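Local coordinates for regulatory protein YycH-like domain-containing protein (Eubacterium rectale, PDB 5COZ) that is of unknown function but is probably a lipoprotein with a YycH-like domain, consistent with a regulatory role at the cell envelope, at residues V136-F141 against N196-P201; T211-M216 against H243-M248. All blocks are in the same frame, centred on the assembly; numbering follows the deposited sequence. Where two conformers were deposited one is given.

Overall arrangement
Interaction 1 (136-141 with 196-201) is partly buried, its centre about 19 Å from the centre of the chain. It joins the end of helix 130-137 to the loop between strands 188-192 and 211-220. Interaction 2 (211-216 with 243-248) is buried and pairs two strands of the antiparallel sheet. Its chemistry is a regular ladder of backbone bonds with mostly apolar side chains. Interaction 1 instead uses a few irregular backbone bonds, an asparagine side chain and a water. The two touch, their centres 15 Å apart: Val136 and Phe141 pack on Val213, Phe215 and Ala247, so the end of the helix and the turn after it rest on the sheet face that carries these residues.

Interaction 1. Residues V136-F141 against N196-P201; sequences VSASKF and NTLIFP
Asn196 reaches across to the backbone of Phe141 with its side-chain carbonyl. Its CG is anti to the backbone N (chi1 -174°), and chi2 of 40° then turns the amide so that OD1 meets Phe141 N. The Phe141 N to Asn196 OD1 bond is 2.8 Å long, and the donor lies nearly along the C=O axis. The Phe141 CB also comes within 3.2 Å of Asn196 OD1. On the other branch, Asn196 ND2 bonds to Ala135 O in the helix, so both ends of the amide are held and its flip state is fixed.

Ser139 sits beside this amide, its CB against the Asn196 carboxamide. Its OG is anti to the carbonyl carbon (chi1 -59°). From there it meets Leu198 CD1 at 3.5 Å and bonds to Leu134 O of the helix. One water donates to both Ser139 OG and Asn196 O, and so bridges the segments.

The backbones make a single bridge at Ser139 and Leu198. Ala138 O accepts two bonds in its carbonyl plane, from Phe200 N at 2.9 Å and Ile199 N at 3.0 Å. Lys140 N adds a weak bond to Thr197 O. Ile199 CD1 lies 3.7 Å from the Ser139 carbonyl carbon. Ala138 CB packs on Phe200 CB.

Ala138 is the first residue to leave the helical conformation. The contact therefore ties a helix exit to a loop, mainly by polar groups. The one buried amide of Asn196 serves backbone atoms on both sides of the helix end, as acceptor for Phe141 and donor to Ala135.

Interaction 2. Residues T211-M216 against H243-M248; sequences TYVFFM and HLVIAM
Phe215 and His243 lie side by side and point the same way at one end of the strand pair. Phe215 CE2 is 3.4 Å from His243 ND1. The rings are oblique, with planes at 37° and centroids 4.3 Å apart. The CZ of Phe215 sits over the centre of the imidazole. His243 CG takes the crowded position between its backbone N and carbonyl carbon (chi1 43°), which sets it over the phenyl face, toward the rim. Val245 CG2 touches the same phenyl ring at CE1, 3.9 Å away. An alanine in place of Phe215 would probably leave the His243 ring without its aromatic neighbour, free to turn, and open a gap beside Val245.

Along the same face Val213 CG1 meets Val245 CG1 at 3.6 Å, and Val213 CG2 packs on Ala247 CB. The other face holds Tyr212, Phe214, Met216, Leu244, Ile246 and Met248. Met216 and Met248 are selenomethionines with two conformers each, so the finer contacts of their side chains are doubtful.

Six backbone bonds set this register. Tyr212 pairs with Met248, Phe214 with Ile246 and Met216 with Leu244, each giving and accepting one bond. The straightest runs from Met216 N to Leu244 O, 2.8 Å long at 177°. The non-hydrogen-bonded pairs are Val213 with Ala247 and Phe215 with Val245.

The two strands are antiparallel and internal to the sheet. Strand 188-192 bonds to the far edge of 211-216, and strand 252-258 to that of 244-248. Helix 165-178 packs on Tyr212, Phe214 and Met248 through Ala168. On the opposite face, Val136 and Phe141 lie against Val213.

Interaction 1. Residues V136-F141 against N196-P201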
loop_
_atom_site.group_PDB
_atom_site.type_symbol
_atom_site.label_atom_id
_atom_site.label_comp_id
_atom_site.label_asym_id
_atom_site.label_seq_id
_atom_site.Cartn_x
_atom_site.Cartn_y
_atom_site.Cartn_z
ATOM N N VAL A 136 13.992 5.107 5.368
ATOM C CA VAL A 136 12.899 4.777 4.472
ATOM C C VAL A 136 13.029 5.431 3.092
ATOM O O VAL A 136 12.503 4.869 2.131
ATOM C CB VAL A 136 11.550 5.158 5.166
ATOM C CG1 VAL A 136 10.337 4.812 4.297
ATOM C CG2 VAL A 136 11.441 4.485 6.534
ATOM N N SER A 137 13.779 6.531 2.962
ATOM C CA SER A 137 13.797 7.209 1.662
ATOM C C SER A 137 15.191 7.528 1.088
ATOM O O SER A 137 15.274 8.076 -0.017
ATOM C CB SER A 137 12.959 8.490 1.736
ATOM O OG SER A 137 13.517 9.471 2.592
ATOM N N ALA A 138 16.274 7.110 1.754
ATOM C CA ALA A 138 17.627 7.355 1.225
ATOM C C ALA A 138 18.447 6.064 1.198
ATOM O O ALA A 138 19.680 6.100 1.093
ATOM C CB ALA A 138 18.326 8.412 2.045
ATOM N N SER A 139 17.758 4.920 1.258
ATOM C CA SER A 139 18.422 3.637 1.325
ATOM C C SER A 139 17.896 2.682 0.248
ATOM O O SER A 139 17.190 3.128 -0.662
ATOM C CB SER A 139 18.240 3.055 2.737
ATOM O OG SER A 139 18.794 3.946 3.698
ATOM N N LYS A 140 18.230 1.386 0.322
ATOM C CA LYS A 140 17.831 0.402 -0.684
ATOM C C LYS A 140 16.308 0.178 -0.689
ATOM O O LYS A 140 15.724 -0.119 -1.748
ATOM C CB LYS A 140 18.584 -0.922 -0.446
ATOM C CG LYS A 140 18.657 -1.839 -1.657
ATOM C CD LYS A 140 19.529 -3.060 -1.365
ATOM C CE LYS A 140 19.510 -4.076 -2.477
ATOM N NZ LYS A 140 20.369 -3.668 -3.622
ATOM N N PHE A 141 15.670 0.306 0.492
ATOM C CA PHE A 141 14.232 0.104 0.586
ATOM C C PHE A 141 13.492 1.189 -0.179
ATOM O O PHE A 141 13.856 2.365 -0.118
ATOM C CB PHE A 141 13.799 0.110 2.067
ATOM C CG PHE A 141 12.329 -0.121 2.306
ATOM C CD1 PHE A 141 11.784 -1.389 2.185
ATOM C CD2 PHE A 141 11.479 0.942 2.592
ATOM C CE1 PHE A 141 10.423 -1.615 2.432
ATOM C CE2 PHE A 141 10.110 0.717 2.832
ATOM C CZ PHE A 141 9.599 -0.557 2.739
ATOM N N ASN A 196 19.367 -3.119 4.186
ATOM C CA ASN A 196 18.872 -1.823 3.756
ATOM C C ASN A 196 20.049 -0.843 3.646
ATOM O O ASN A 196 20.209 0.046 4.494
ATOM C CB ASN A 196 17.811 -1.291 4.729
ATOM C CG ASN A 196 17.176 -0.029 4.230
ATOM O OD1 ASN A 196 16.898 0.112 3.027
ATOM N ND2 ASN A 196 16.949 0.923 5.120
ATOM N N THR A 197 20.893 -1.030 2.617
ATOM C CA THR A 197 22.096 -0.217 2.431
ATOM C C THR A 197 21.778 1.262 2.373
ATOM O O THR A 197 20.855 1.660 1.646
ATOM C CB THR A 197 22.803 -0.637 1.129
ATOM O OG1 THR A 197 22.777 -2.062 1.019
ATOM C CG2 THR A 197 24.257 -0.083 1.029
ATOM N N LEU A 198 22.500 2.073 3.153
ATOM C CA LEU A 198 22.335 3.513 3.117
ATOM C C LEU A 198 23.019 4.011 1.829
ATOM O O LEU A 198 24.228 3.850 1.670
ATOM C CB LEU A 198 22.889 4.172 4.380
ATOM C CG LEU A 198 22.814 5.720 4.448
ATOM C CD1 LEU A 198 21.364 6.240 4.384
ATOM C CD2 LEU A 198 23.435 6.218 5.714
ATOM N N ILE A 199 22.229 4.528 0.882
ATOM C CA ILE A 199 22.760 4.949 -0.417
ATOM C C ILE A 199 23.077 6.435 -0.426
ATOM O O ILE A 199 24.101 6.827 -1.002
ATOM C CB ILE A 199 21.803 4.555 -1.578
ATOM C CG1 ILE A 199 21.512 3.031 -1.571
ATOM C CG2 ILE A 199 22.393 4.982 -2.952
ATOM C CD1 ILE A 199 20.392 2.568 -2.512
ATOM N N PHE A 200 22.230 7.262 0.205
ATOM C CA PHE A 200 22.437 8.702 0.184
ATOM C C PHE A 200 22.592 9.296 1.592
ATOM O O PHE A 200 21.716 10.038 2.053
ATOM C CB PHE A 200 21.307 9.392 -0.610
ATOM C CG PHE A 200 21.163 8.885 -2.030
ATOM C CD1 PHE A 200 22.068 9.262 -3.017
ATOM C CD2 PHE A 200 20.130 8.023 -2.378
ATOM C CE1 PHE A 200 21.942 8.780 -4.326
ATOM C CE2 PHE A 200 19.999 7.547 -3.690
ATOM C CZ PHE A 200 20.911 7.925 -4.653
ATOM N N PRO A 201 23.744 9.078 2.273
ATOM C CA PRO A 201 23.937 9.733 3.572
ATOM C C PRO A 201 24.037 11.251 3.377
ATOM O O PRO A 201 24.372 11.709 2.278
ATOM C CB PRO A 201 25.254 9.125 4.084
ATOM C CG PRO A 201 25.989 8.734 2.855
ATOM C CD PRO A 201 24.934 8.285 1.890
HETATM O O HOH W 1 20.043 2.595 5.693
#

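Interaction 2. Residues T211-M216 against H243-M248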
loop_
_atom_site.group_PDB
_atom_site.type_symbol
_atom_site.label_atom_id
_atom_site.label_comp_id
_atom_site.label_asym_id
_atom_site.label_seq_id
_atom_site.Cartn_x
_atom_site.Cartn_y
_atom_site.Cartn_z
ATOM N N THR A 211 15.486 -0.808 11.517
ATOM C CA THR A 211 14.157 -0.200 11.524
ATOM C C THR A 211 13.112 -1.194 11.058
ATOM O O THR A 211 13.344 -1.936 10.095
ATOM C CB THR A 211 14.201 1.012 10.552
ATOM O OG1 THR A 211 15.191 1.955 10.999
ATOM C CG2 THR A 211 12.865 1.737 10.418
ATOM N N TYR A 212 11.969 -1.231 11.747
ATOM C CA TYR A 212 10.806 -1.963 11.249
ATOM C C TYR A 212 9.953 -1.000 10.445
ATOM O O TYR A 212 9.767 0.133 10.899
ATOM C CB TYR A 212 9.925 -2.454 12.402
ATOM C CG TYR A 212 10.435 -3.608 13.213
ATOM C CD1 TYR A 212 10.629 -4.865 12.633
ATOM C CD2 TYR A 212 10.625 -3.482 14.582
ATOM C CE1 TYR A 212 11.020 -5.957 13.397
ATOM C CE2 TYR A 212 10.989 -4.577 15.363
ATOM C CZ TYR A 212 11.177 -5.817 14.768
ATOM O OH TYR A 212 11.558 -6.890 15.546
ATOM N N VAL A 213 9.391 -1.422 9.320
ATOM C CA VAL A 213 8.457 -0.590 8.559
ATOM C C VAL A 213 7.165 -1.356 8.398
ATOM O O VAL A 213 7.155 -2.421 7.770
ATOM C CB VAL A 213 9.011 -0.164 7.180
ATOM C CG1 VAL A 213 7.943 0.585 6.358
ATOM C CG2 VAL A 213 10.256 0.705 7.333
ATOM N N PHE A 214 6.074 -0.815 8.940
ATOM C CA PHE A 214 4.768 -1.402 8.697
ATOM C C PHE A 214 4.047 -0.670 7.621
ATOM O O PHE A 214 4.080 0.560 7.577
ATOM C CB PHE A 214 3.886 -1.322 9.952
ATOM C CG PHE A 214 4.347 -2.289 11.003
ATOM C CD1 PHE A 214 5.309 -1.920 11.943
ATOM C CD2 PHE A 214 3.770 -3.544 11.104
ATOM C CE1 PHE A 214 5.727 -2.828 12.929
ATOM C CE2 PHE A 214 4.206 -4.461 12.070
ATOM C CZ PHE A 214 5.176 -4.090 12.979
ATOM N N PHE A 215 3.346 -1.430 6.775
ATOM C CA PHE A 215 2.351 -0.897 5.868
ATOM C C PHE A 215 1.020 -1.290 6.415
ATOM O O PHE A 215 0.739 -2.471 6.540
ATOM C CB PHE A 215 2.459 -1.416 4.412
ATOM C CG PHE A 215 3.526 -0.858 3.514
ATOM C CD1 PHE A 215 4.585 -0.106 4.031
ATOM C CD2 PHE A 215 3.474 -1.074 2.145
ATOM C CE1 PHE A 215 5.612 0.362 3.181
ATOM C CE2 PHE A 215 4.471 -0.569 1.297
ATOM C CZ PHE A 215 5.523 0.146 1.816
HETATM N N MSE A 216 0.214 -0.287 6.751
HETATM C CA MSE A 216 -1.175 -0.516 7.159
HETATM C C MSE A 216 -2.058 0.029 6.073
HETATM O O MSE A 216 -1.636 0.872 5.290
HETATM C CB MSE A 216 -1.481 0.111 8.500
HETATM C CG MSE A 216 -0.380 -0.209 9.477
HETATM SE SE MSE A 216 -0.652 0.621 11.150
HETATM C CE MSE A 216 -1.484 -0.648 11.823
ATOM N N HIS A 243 -1.202 3.098 1.377
ATOM C CA HIS A 243 -0.520 2.510 2.519
ATOM C C HIS A 243 -0.157 3.610 3.488
ATOM O O HIS A 243 0.374 4.657 3.107
ATOM C CB HIS A 243 0.732 1.620 2.171
ATOM C CG HIS A 243 1.651 2.177 1.124
ATOM N ND1 HIS A 243 1.992 1.433 0.001
ATOM C CD2 HIS A 243 2.316 3.355 1.070
ATOM C CE1 HIS A 243 2.836 2.176 -0.690
ATOM N NE2 HIS A 243 3.078 3.332 -0.089
ATOM N N LEU A 244 -0.503 3.353 4.741
ATOM C CA LEU A 244 -0.099 4.175 5.889
ATOM C C LEU A 244 1.235 3.543 6.343
ATOM O O LEU A 244 1.271 2.349 6.727
ATOM C CB LEU A 244 -1.188 4.098 6.982
ATOM C CG LEU A 244 -0.806 4.654 8.371
ATOM C CD1 LEU A 244 -0.539 6.148 8.339
ATOM C CD2 LEU A 244 -1.939 4.333 9.432
ATOM N N VAL A 245 2.353 4.305 6.202
ATOM C CA VAL A 245 3.683 3.780 6.494
ATOM C C VAL A 245 4.104 4.210 7.894
ATOM O O VAL A 245 4.109 5.402 8.180
ATOM C CB VAL A 245 4.701 4.229 5.432
ATOM C CG1 VAL A 245 6.061 3.560 5.696
ATOM C CG2 VAL A 245 4.219 3.879 4.018
ATOM N N ILE A 246 4.374 3.243 8.774
ATOM C CA ILE A 246 4.817 3.547 10.136
ATOM C C ILE A 246 6.096 2.798 10.372
ATOM O O ILE A 246 6.107 1.562 10.361
ATOM C CB ILE A 246 3.746 3.159 11.178
ATOM C CG1 ILE A 246 2.328 3.693 10.769
ATOM C CG2 ILE A 246 4.189 3.664 12.581
ATOM C CD1 ILE A 246 1.184 3.490 11.879
ATOM N N ALA A 247 7.184 3.536 10.563
ATOM C CA ALA A 247 8.478 2.894 10.825
ATOM C C ALA A 247 8.932 3.183 12.226
ATOM O O ALA A 247 8.596 4.245 12.771
ATOM C CB ALA A 247 9.522 3.381 9.843
HETATM N N MSE A 248 9.725 2.269 12.801
HETATM C CA MSE A 248 10.264 2.499 14.138
HETATM C C MSE A 248 11.636 1.879 14.295
HETATM O O MSE A 248 11.937 0.845 13.694
HETATM C CB MSE A 248 9.326 1.967 15.217
HETATM C CG MSE A 248 9.030 0.500 15.064
HETATM SE SE MSE A 248 7.473 -0.046 16.052
HETATM C CE MSE A 248 6.094 0.769 15.077
#